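Local atomic coordinates of purine catabolism protein pucG (Bacillus subtilis, PDB entry 3ISL), a protein that catalyses the pyridoxal-phosphate-dependent transfer of an amino group from (S)-ureidoglycine to glyoxylate, giving oxalurate and glycine in purine catabolism. Residues P137-M142 against D166-V171; I158-R163 against E186-A191. All blocks are in the same frame, centred on the assembly; numbering follows the deposited sequence.

Interaction 1 (P137-M142 against D166-V171)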
ATOM      1  N   PRO A 137      26.638  -1.876 -18.015  1.00 25.96           N
ATOM      2  CA  PRO A 137      25.967  -1.475 -16.779  1.00 25.39           C
ATOM      3  C   PRO A 137      25.755  -2.664 -15.836  1.00 24.91           C
ATOM      4  O   PRO A 137      25.599  -3.819 -16.285  1.00 24.29           O
ATOM      5  CB  PRO A 137      24.620  -0.952 -17.303  1.00 25.50           C
ATOM      6  CG  PRO A 137      24.337  -1.851 -18.425  1.00 24.77           C
ATOM      7  CD  PRO A 137      25.685  -2.025 -19.123  1.00 25.43           C
ATOM      8  N   LYS A 138      25.722  -2.418 -14.540  1.00 24.79           N
ATOM      9  CA  LYS A 138      25.242  -3.464 -13.622  1.00 25.08           C
ATOM     10  C   LYS A 138      23.748  -3.777 -13.954  1.00 24.65           C
ATOM     11  O   LYS A 138      23.277  -4.933 -13.883  1.00 24.67           O
ATOM     12  CB  LYS A 138      25.432  -3.016 -12.140  1.00 24.52           C
ATOM     13  CG  LYS A 138      24.838  -3.952 -11.115  1.00 26.92           C
ATOM     14  CD  LYS A 138      25.084  -3.457  -9.656  1.00 29.11           C
ATOM     15  CE  LYS A 138      24.639  -4.454  -8.627  1.00 26.97           C
ATOM     16  NZ  LYS A 138      24.802  -3.895  -7.249  1.00 27.41           N
ATOM     17  N   ILE A 139      23.021  -2.746 -14.347  1.00 24.55           N
ATOM     18  CA  ILE A 139      21.570  -2.861 -14.469  1.00 25.34           C
ATOM     19  C   ILE A 139      21.064  -2.179 -15.739  1.00 25.75           C
ATOM     20  O   ILE A 139      21.491  -1.037 -16.074  1.00 23.66           O
ATOM     21  CB  ILE A 139      20.841  -2.150 -13.300  1.00 25.75           C
ATOM     22  CG1 ILE A 139      21.250  -2.803 -11.979  1.00 27.11           C
ATOM     23  CG2 ILE A 139      19.252  -2.143 -13.530  1.00 23.91           C
ATOM     24  CD1 ILE A 139      21.124  -1.932 -10.864  1.00 26.66           C
ATOM     25  N   VAL A 140      20.156  -2.871 -16.429  1.00 24.88           N
ATOM     26  CA  VAL A 140      19.345  -2.181 -17.405  1.00 24.03           C
ATOM     27  C   VAL A 140      17.889  -2.230 -17.025  1.00 24.44           C
ATOM     28  O   VAL A 140      17.335  -3.293 -16.751  1.00 22.07           O
ATOM     29  CB  VAL A 140      19.708  -2.504 -18.897  1.00 25.91           C
ATOM     30  CG1 VAL A 140      20.911  -3.455 -19.103  1.00 26.30           C
ATOM     31  CG2 VAL A 140      18.541  -2.557 -19.886  1.00 22.34           C
ATOM     32  N   ALA A 141      17.309  -1.025 -16.938  1.00 24.93           N
ATOM     33  CA  ALA A 141      15.959  -0.843 -16.429  1.00 24.63           C
ATOM     34  C   ALA A 141      15.131  -0.318 -17.560  1.00 24.27           C
ATOM     35  O   ALA A 141      15.501   0.678 -18.188  1.00 24.96           O
ATOM     36  CB  ALA A 141      15.928   0.162 -15.229  1.00 23.48           C
ATOM     37  N   MET A 142      13.976  -0.922 -17.781  1.00 23.07           N
ATOM     38  CA  MET A 142      13.161  -0.508 -18.903  1.00 25.18           C
ATOM     39  C   MET A 142      11.644  -0.743 -18.727  1.00 24.07           C
ATOM     40  O   MET A 142      11.246  -1.686 -18.065  1.00 23.43           O
ATOM     41  CB  MET A 142      13.623  -1.309 -20.113  1.00 25.69           C
ATOM     42  CG  MET A 142      13.474  -0.587 -21.408  1.00 29.04           C
ATOM     43  SD  MET A 142      14.046  -1.725 -22.701  1.00 34.39           S
ATOM     44  CE  MET A 142      13.249  -0.899 -24.068  1.00 28.85           C
ATOM     45  N   ASP A 166      26.147  -9.864 -18.470  1.00 28.89           N
ATOM     46  CA  ASP A 166      26.055  -9.959 -17.014  1.00 29.88           C
ATOM     47  C   ASP A 166      25.532  -8.650 -16.433  1.00 29.54           C
ATOM     48  O   ASP A 166      26.002  -8.176 -15.414  1.00 30.30           O
ATOM     49  CB  ASP A 166      27.405 -10.432 -16.409  1.00 31.57           C
ATOM     50  CG  ASP A 166      27.267 -10.985 -14.946  1.00 35.01           C
ATOM     51  OD1 ASP A 166      26.163 -11.456 -14.515  1.00 32.76           O
ATOM     52  OD2 ASP A 166      28.319 -10.934 -14.250  1.00 34.05           O
ATOM     53  N   ALA A 167      24.531  -8.064 -17.092  1.00 29.59           N
ATOM     54  CA  ALA A 167      23.675  -7.013 -16.496  1.00 28.53           C
ATOM     55  C   ALA A 167      22.326  -7.595 -15.992  1.00 28.43           C
ATOM     56  O   ALA A 167      21.804  -8.571 -16.574  1.00 26.71           O
ATOM     57  CB  ALA A 167      23.407  -5.872 -17.540  1.00 28.39           C
ATOM     58  N   LEU A 168      21.736  -6.955 -14.963  1.00 25.86           N
ATOM     59  CA  LEU A 168      20.401  -7.302 -14.527  1.00 25.86           C
ATOM     60  C   LEU A 168      19.355  -6.575 -15.334  1.00 25.79           C
ATOM     61  O   LEU A 168      19.388  -5.352 -15.424  1.00 26.44           O
ATOM     62  CB  LEU A 168      20.211  -7.009 -13.029  1.00 25.77           C
ATOM     63  CG  LEU A 168      21.369  -7.545 -12.182  1.00 24.44           C
ATOM     64  CD1 LEU A 168      21.225  -6.911 -10.796  1.00 26.06           C
ATOM     65  CD2 LEU A 168      21.266  -9.119 -12.131  1.00 23.64           C
ATOM     66  N   PHE A 169      18.455  -7.318 -15.958  1.00 24.57           N
ATOM     67  CA  PHE A 169      17.438  -6.679 -16.792  1.00 25.66           C
ATOM     68  C   PHE A 169      16.170  -6.551 -15.948  1.00 25.27           C
ATOM     69  O   PHE A 169      15.575  -7.560 -15.604  1.00 25.55           O
ATOM     70  CB  PHE A 169      17.201  -7.572 -18.025  1.00 23.99           C
ATOM     71  CG  PHE A 169      16.237  -7.016 -19.039  1.00 22.40           C
ATOM     72  CD1 PHE A 169      16.130  -5.662 -19.273  1.00 26.19           C
ATOM     73  CD2 PHE A 169      15.553  -7.889 -19.870  1.00 25.19           C
ATOM     74  CE1 PHE A 169      15.326  -5.173 -20.243  1.00 25.59           C
ATOM     75  CE2 PHE A 169      14.733  -7.418 -20.881  1.00 23.78           C
ATOM     76  CZ  PHE A 169      14.637  -6.052 -21.083  1.00 23.23           C
ATOM     77  N   ILE A 170      15.793  -5.319 -15.589  1.00 26.72           N
ATOM     78  CA  ILE A 170      14.678  -5.070 -14.664  1.00 26.76           C
ATOM     79  C   ILE A 170      13.610  -4.351 -15.454  1.00 26.82           C
ATOM     80  O   ILE A 170      13.875  -3.297 -16.006  1.00 26.90           O
ATOM     81  CB  ILE A 170      15.159  -4.261 -13.442  1.00 28.05           C
ATOM     82  CG1 ILE A 170      16.183  -5.127 -12.652  1.00 27.39           C
ATOM     83  CG2 ILE A 170      13.944  -3.795 -12.495  1.00 27.24           C
ATOM     84  CD1 ILE A 170      17.036  -4.342 -11.832  1.00 33.54           C
ATOM     85  N   VAL A 171      12.414  -4.933 -15.491  1.00 24.22           N
ATOM     86  CA  VAL A 171      11.385  -4.503 -16.410  1.00 23.94           C
ATOM     87  C   VAL A 171      10.143  -3.994 -15.678  1.00 24.00           C
ATOM     88  O   VAL A 171       9.661  -4.620 -14.797  1.00 22.91           O
ATOM     89  CB  VAL A 171      11.011  -5.649 -17.454  1.00 21.91           C
ATOM     90  CG1 VAL A 171       9.753  -5.258 -18.251  1.00 20.41           C
ATOM     91  CG2 VAL A 171      12.172  -5.865 -18.458  1.00 23.19           C
TER
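Both backbone polar atoms of Val140 bond to the neighbouring strand: its N donates to Leu168 O at 2.8 Å, and its O accepts from Ile170 N in a nearly straight bond (N-H...O 172°). One bond further on at each end, Leu168 N reaches Lys138 O and Met142 N reaches Ile170 O, the latter at 3.0 Å. The strands run parallel in step, Ile139 beside Leu168 and Ala141 beside Ile170, and CA-H groups lean on the same carbonyls, as where Ala141 CA lies 3.2 Å from Ile170 O.

Apolar contacts fill both faces. On one, Ile139 CG2, anti to its backbone N (CG1 at chi1 -61°), meets Ile170 CD1 at 3.6 Å as the side chains cross obliquely; Val82 of helix 71-82 lies against both. On the other, Val140 splits its branches, CG1 to Ala167 CB at 3.8 Å and CG2 to Phe169 CD1 at 4.0 Å, while Val171 CG2 sits over one face of the Phe169 ring, towards its rim. Helix 156-164 packs on this side.

Charge stays at the N-terminal end of the pair, where Lys138 pairs with Asp87 and Asp166 with Arg214. Backbone bonds thus fix the register, and apolar side chains bury the strand pair between helices.

Interaction 2 (I158-R163 against E186-A191); sequences IGEACR and EWKIDA
Trp187 O meets Gly159 CA at 3.4 Å, a CA-H...O contact with an angle of 166° at the hydrogen. A CB on Gly159 would point at this loop and collide with that same carbonyl oxygen, so the lack of a side chain lets the loop sit directly on the helix. CB of Trp187 points away from the helix, and its indole meets the ring of His144.

Lys188, in a left-handed backbone conformation, points its CB towards the helix. This CB rests on Gly159 O at 3.6 Å and also lies over one face of the Arg163 guanidinium, near the rim. Further out the chain is bent, and chi4 (-52°) swings NZ to Glu160 OE2, a long salt bridge of 3.6 Å; Lys156 is the stronger partner of that carboxylate.

CB of Ile189 points away from the helix, but its O is joined to Arg163 NH2 through a water lying in the guanidinium plane. At Asp190, OD1 takes a salt bridge from Arg163 NH2 at 3.0 Å, the two flat groups turned 39° apart. A second water accepts from Arg163 NE at 2.9 Å and lies within bonding distance of Lys188 O and Asp190 OD2. An alanine in place of Arg163 would probably leave Asp190 OD1 without this charged mate and both waters without their guanidinium donor. Phe169 N and Arg214 also hold Asp190 OD2.

The loop leading into strand 191-193 is thereby docked on helix 156-164, which flanks the parallel part of the large-domain sheet in this class-V, fold-type I aminotransferase.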
ATOM      1  N   ILE A 158      16.949  -7.752 -26.014  1.00 24.44           N
ATOM      2  CA  ILE A 158      17.582  -6.935 -24.981  1.00 24.36           C
ATOM      3  C   ILE A 158      17.954  -7.790 -23.750  1.00 23.76           C
ATOM      4  O   ILE A 158      19.066  -7.743 -23.283  1.00 23.12           O
ATOM      5  CB  ILE A 158      16.675  -5.732 -24.604  1.00 24.06           C
ATOM      6  CG1 ILE A 158      16.681  -4.755 -25.775  1.00 23.61           C
ATOM      7  CG2 ILE A 158      17.222  -5.023 -23.260  1.00 21.92           C
ATOM      8  CD1 ILE A 158      15.523  -3.733 -25.735  1.00 23.52           C
ATOM      9  N   GLY A 159      17.031  -8.597 -23.271  1.00 22.73           N
ATOM     10  CA  GLY A 159      17.323  -9.531 -22.183  1.00 23.95           C
ATOM     11  C   GLY A 159      18.430 -10.521 -22.505  1.00 24.44           C
ATOM     12  O   GLY A 159      19.305 -10.754 -21.676  1.00 25.71           O
ATOM     13  N   GLU A 160      18.433 -11.065 -23.712  1.00 24.21           N
ATOM     14  CA  GLU A 160      19.547 -11.910 -24.146  1.00 25.63           C
ATOM     15  C   GLU A 160      20.902 -11.229 -24.086  1.00 24.78           C
ATOM     16  O   GLU A 160      21.893 -11.849 -23.634  1.00 25.17           O
ATOM     17  CB  GLU A 160      19.283 -12.509 -25.531  1.00 26.08           C
ATOM     18  CG  GLU A 160      18.456 -13.774 -25.259  1.00 30.90           C
ATOM     19  CD  GLU A 160      17.707 -14.306 -26.426  1.00 38.57           C
ATOM     20  OE1 GLU A 160      17.653 -13.644 -27.493  1.00 39.00           O
ATOM     21  OE2 GLU A 160      17.163 -15.426 -26.251  1.00 42.17           O
ATOM     22  N   ALA A 161      20.960  -9.957 -24.461  1.00 22.77           N
ATOM     23  CA  ALA A 161      22.259  -9.252 -24.394  1.00 22.64           C
ATOM     24  C   ALA A 161      22.608  -9.012 -22.903  1.00 22.08           C
ATOM     25  O   ALA A 161      23.771  -9.059 -22.558  1.00 21.65           O
ATOM     26  CB  ALA A 161      22.211  -7.922 -25.180  1.00 21.39           C
ATOM     27  N   CYS A 162      21.605  -8.772 -22.044  1.00 21.19           N
ATOM     28  CA  CYS A 162      21.845  -8.418 -20.605  1.00 23.06           C
ATOM     29  C   CYS A 162      22.466  -9.626 -19.941  1.00 23.51           C
ATOM     30  O   CYS A 162      23.481  -9.499 -19.261  1.00 25.26           O
ATOM     31  CB  CYS A 162      20.555  -8.007 -19.850  1.00 21.02           C
ATOM     32  SG  CYS A 162      19.938  -6.364 -20.301  1.00 23.84           S
ATOM     33  N   ARG A 163      21.920 -10.808 -20.224  1.00 24.11           N
ATOM     34  CA  ARG A 163      22.444 -12.067 -19.689  1.00 25.66           C
ATOM     35  C   ARG A 163      23.934 -12.331 -20.100  1.00 27.53           C
ATOM     36  O   ARG A 163      24.777 -12.657 -19.273  1.00 27.44           O
ATOM     37  CB  ARG A 163      21.516 -13.242 -20.135  1.00 24.71           C
ATOM     38  CG  ARG A 163      21.742 -14.591 -19.389  1.00 25.86           C
ATOM     39  CD  ARG A 163      21.465 -14.484 -17.847  1.00 25.34           C
ATOM     40  NE  ARG A 163      20.140 -13.903 -17.522  1.00 27.62           N
ATOM     41  CZ  ARG A 163      19.008 -14.597 -17.277  1.00 29.10           C
ATOM     42  NH1 ARG A 163      18.974 -15.929 -17.304  1.00 30.01           N
ATOM     43  NH2 ARG A 163      17.891 -13.960 -16.988  1.00 23.14           N
ATOM     44  N   GLU A 186      11.568 -16.743 -20.742  1.00 25.93           N
ATOM     45  CA  GLU A 186      11.928 -16.740 -22.154  1.00 28.37           C
ATOM     46  C   GLU A 186      12.685 -15.478 -22.587  1.00 26.92           C
ATOM     47  O   GLU A 186      13.526 -15.553 -23.468  1.00 26.61           O
ATOM     48  CB  GLU A 186      10.692 -16.896 -23.037  1.00 27.67           C
ATOM     49  CG  GLU A 186      10.499 -18.323 -23.415  1.00 37.93           C
ATOM     50  CD  GLU A 186       9.365 -18.546 -24.443  1.00 44.83           C
ATOM     51  OE1 GLU A 186       8.411 -19.293 -24.071  1.00 45.84           O
ATOM     52  OE2 GLU A 186       9.429 -17.953 -25.573  1.00 41.82           O
ATOM     53  N   TRP A 187      12.378 -14.328 -21.977  1.00 26.00           N
ATOM     54  CA  TRP A 187      12.979 -13.083 -22.432  1.00 24.99           C
ATOM     55  C   TRP A 187      14.184 -12.706 -21.587  1.00 24.99           C
ATOM     56  O   TRP A 187      14.723 -11.615 -21.733  1.00 25.88           O
ATOM     57  CB  TRP A 187      11.924 -11.973 -22.442  1.00 23.80           C
ATOM     58  CG  TRP A 187      10.823 -12.212 -23.416  1.00 27.88           C
ATOM     59  CD1 TRP A 187      10.788 -13.130 -24.434  1.00 25.80           C
ATOM     60  CD2 TRP A 187       9.588 -11.488 -23.490  1.00 28.26           C
ATOM     61  NE1 TRP A 187       9.627 -13.016 -25.127  1.00 26.09           N
ATOM     62  CE2 TRP A 187       8.867 -12.015 -24.581  1.00 28.18           C
ATOM     63  CE3 TRP A 187       9.028 -10.458 -22.734  1.00 26.05           C
ATOM     64  CZ2 TRP A 187       7.557 -11.564 -24.935  1.00 29.59           C
ATOM     65  CZ3 TRP A 187       7.736  -9.986 -23.091  1.00 29.90           C
ATOM     66  CH2 TRP A 187       7.032 -10.541 -24.206  1.00 28.81           C
ATOM     67  N   LYS A 188      14.574 -13.601 -20.665  1.00 24.57           N
ATOM     68  CA  LYS A 188      15.738 -13.435 -19.839  1.00 25.24           C
ATOM     69  C   LYS A 188      15.601 -12.127 -19.060  1.00 25.16           C
ATOM     70  O   LYS A 188      16.540 -11.335 -18.955  1.00 25.67           O
ATOM     71  CB  LYS A 188      17.041 -13.411 -20.679  1.00 24.54           C
ATOM     72  CG  LYS A 188      17.288 -14.640 -21.607  1.00 28.40           C
ATOM     73  CD  LYS A 188      17.306 -15.979 -20.916  1.00 30.55           C
ATOM     74  CE  LYS A 188      18.228 -16.986 -21.635  1.00 34.28           C
ATOM     75  NZ  LYS A 188      17.885 -17.039 -23.066  1.00 34.86           N
ATOM     76  N   ILE A 189      14.412 -11.907 -18.545  1.00 25.35           N
ATOM     77  CA  ILE A 189      14.179 -10.829 -17.586  1.00 24.62           C
ATOM     78  C   ILE A 189      14.586 -11.317 -16.204  1.00 24.44           C
ATOM     79  O   ILE A 189      14.163 -12.417 -15.737  1.00 23.41           O
ATOM     80  CB  ILE A 189      12.681 -10.391 -17.615  1.00 25.52           C
ATOM     81  CG1 ILE A 189      12.317  -9.859 -19.005  1.00 23.58           C
ATOM     82  CG2 ILE A 189      12.327  -9.431 -16.430  1.00 23.24           C
ATOM     83  CD1 ILE A 189      10.741  -9.485 -19.158  1.00 20.42           C
ATOM     84  N   ASP A 190      15.416 -10.509 -15.554  1.00 25.38           N
ATOM     85  CA  ASP A 190      15.897 -10.826 -14.218  1.00 25.76           C
ATOM     86  C   ASP A 190      14.954 -10.403 -13.090  1.00 26.06           C
ATOM     87  O   ASP A 190      14.864 -11.084 -12.061  1.00 27.21           O
ATOM     88  CB  ASP A 190      17.300 -10.229 -14.019  1.00 26.21           C
ATOM     89  CG  ASP A 190      18.306 -10.738 -15.029  1.00 26.43           C
ATOM     90  OD1 ASP A 190      18.628 -11.950 -14.939  1.00 22.90           O
ATOM     91  OD2 ASP A 190      18.782  -9.921 -15.886  1.00 25.90           O
ATOM     92  N   ALA A 191      14.299  -9.258 -13.245  1.00 25.25           N
ATOM     93  CA  ALA A 191      13.266  -8.849 -12.353  1.00 24.81           C
ATOM     94  C   ALA A 191      12.180  -8.157 -13.126  1.00 26.30           C
ATOM     95  O   ALA A 191      12.471  -7.374 -14.094  1.00 27.61           O
ATOM     96  CB  ALA A 191      13.833  -7.909 -11.198  1.00 26.55           C
TER
HETATM   97  O   HOH W   1      19.434 -11.205 -18.243  1.00 21.16           O
HETATM   98  O   HOH W   2      14.843 -14.971 -16.308  1.00 38.36           O

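In the fold
Interaction 1 lies inside the central sheet and is almost wholly buried; interaction 2, its centre about 8 Å from that of the first, is only partly buried, where a helix meets a loop. The segments alternate along the chain: helix 156-164 leads into strand 168-172, and the 186-191 loop leads into strand 191-193, the next strand across. The first contact relies on regular backbone bonds and apolar side chains, the second on charges and bridging water. Besides the probable bond between Phe169 and Asp190, they join where Phe169 CD2 packs on Gly159 CA at 3.3 Å. Cys162 adds another tie, its O taking a probable hydrogen bond from Ala167 N.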